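Local coordinates for protein TRAP dicarboxylate transporter, DctP subunit (Anaerococcus prevoti, PDB 4N91) that binds D-glucuronate in both its alpha and beta forms, probably as the extracytoplasmic solute-binding subunit of a TRAP transporter, at residues V68-S71 / E72-G75. Residues are numbered along the deposited sequence; the frame is centred on the assembly and turned at random.
Sequences VYPS and ELLG
One face of the Tyr69 ring is covered by Leu74, whose CD2 sits 4.2 Å from the ring centroid and 18° off its normal in a CH-pi contact, displaced toward the rim; Leu73 CB lies at the ring's edge, near its plane. The other branch, CD1, and CG of Leu74 press on the root of the ring, with CG 3.6 Å from Tyr69 CB. Tyr69 has CG anti to its carbonyl carbon (chi1 -65°), which swings the ring out beside the returning chain, while its hydroxyl is hydrogen-bonded to Gln67. Leu74 suits its place because a branched aliphatic meets both ring and CB; an alanine here would probably take away the methyl packed over that face and the contact at CB, leaving the ring freer to turn.

The return itself is a type I' turn from Pro70 to Leu73, closed by Leu73 N to Pro70 O (3.0 Å, 165°). Ser71 and Glu72 take its left-handed backbone angles, and a type I turn from Glu72 to Gly75 follows. Leu73 runs alongside Pro70, its apolar CD1 4.1 Å from Pro70 CD.

Glu72 has a chain long enough, when extended, to touch Asn38, a glucuronate-binding residue, and to accept a hydrogen bond from Gly199 N at OE2. The chemistry thus divides: greasy contacts and backbone bonds shape the double turn after strand 64-69, while the carboxylate lies near the sugar site, consistent with a second-shell place beside Asn38.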
# COMPACT_ATOMS: atom_id res chain seq x y z
N VAL A 68 4.91 18.97 -2.56
CA VAL A 68 4.34 17.74 -2.02
C VAL A 68 2.98 18.08 -1.41
O VAL A 68 2.86 18.98 -0.59
CB VAL A 68 5.26 17.09 -0.97
CG1 VAL A 68 4.63 15.79 -0.43
CG2 VAL A 68 6.62 16.82 -1.53
N TYR A 69 1.95 17.36 -1.86
CA TYR A 69 0.59 17.57 -1.42
C TYR A 69 0.11 16.37 -0.60
O TYR A 69 -0.29 15.33 -1.16
CB TYR A 69 -0.34 17.76 -2.62
CG TYR A 69 -0.06 19.02 -3.43
CD1 TYR A 69 0.93 19.05 -4.39
CD2 TYR A 69 -0.83 20.17 -3.22
CE1 TYR A 69 1.19 20.20 -5.12
CE2 TYR A 69 -0.57 21.32 -3.95
CZ TYR A 69 0.44 21.32 -4.89
OH TYR A 69 0.71 22.45 -5.64
N PRO A 70 0.11 16.50 0.73
CA PRO A 70 -0.30 15.39 1.58
C PRO A 70 -1.82 15.29 1.73
O PRO A 70 -2.55 16.07 1.12
CB PRO A 70 0.32 15.76 2.93
CG PRO A 70 0.18 17.25 2.95
CD PRO A 70 0.49 17.69 1.53
N SER A 71 -2.26 14.31 2.52
CA SER A 71 -3.64 14.22 3.02
C SER A 71 -4.74 14.44 1.98
O SER A 71 -5.76 15.14 2.21
CB SER A 71 -3.81 15.16 4.21
OG SER A 71 -3.46 16.47 3.83
N GLU A 72 -4.56 13.83 0.82
CA GLU A 72 -5.60 13.88 -0.27
C GLU A 72 -5.92 15.30 -0.77
O GLU A 72 -7.03 15.58 -1.26
CB GLU A 72 -6.94 13.16 0.13
CG GLU A 72 -6.82 11.64 0.37
CD GLU A 72 -8.12 10.91 0.68
OE1 GLU A 72 -9.18 11.56 0.73
OE2 GLU A 72 -8.10 9.64 0.87
N LEU A 73 -4.98 16.23 -0.64
CA LEU A 73 -5.16 17.53 -1.25
C LEU A 73 -5.31 17.42 -2.79
O LEU A 73 -5.83 18.31 -3.44
CB LEU A 73 -4.03 18.48 -0.87
CG LEU A 73 -4.08 19.06 0.55
CD1 LEU A 73 -2.83 19.90 0.80
CD2 LEU A 73 -5.35 19.89 0.73
N LEU A 74 -4.85 16.36 -3.41
CA LEU A 74 -5.01 16.28 -4.86
C LEU A 74 -6.10 15.28 -5.20
O LEU A 74 -6.24 14.88 -6.36
CB LEU A 74 -3.69 15.91 -5.52
CG LEU A 74 -2.60 16.96 -5.37
CD1 LEU A 74 -1.29 16.49 -5.95
CD2 LEU A 74 -3.05 18.29 -6.02
N GLY A 75 -6.85 14.89 -4.20
CA GLY A 75 -7.88 13.89 -4.35
C GLY A 75 -7.56 12.59 -3.62
O GLY A 75 -6.46 12.41 -3.07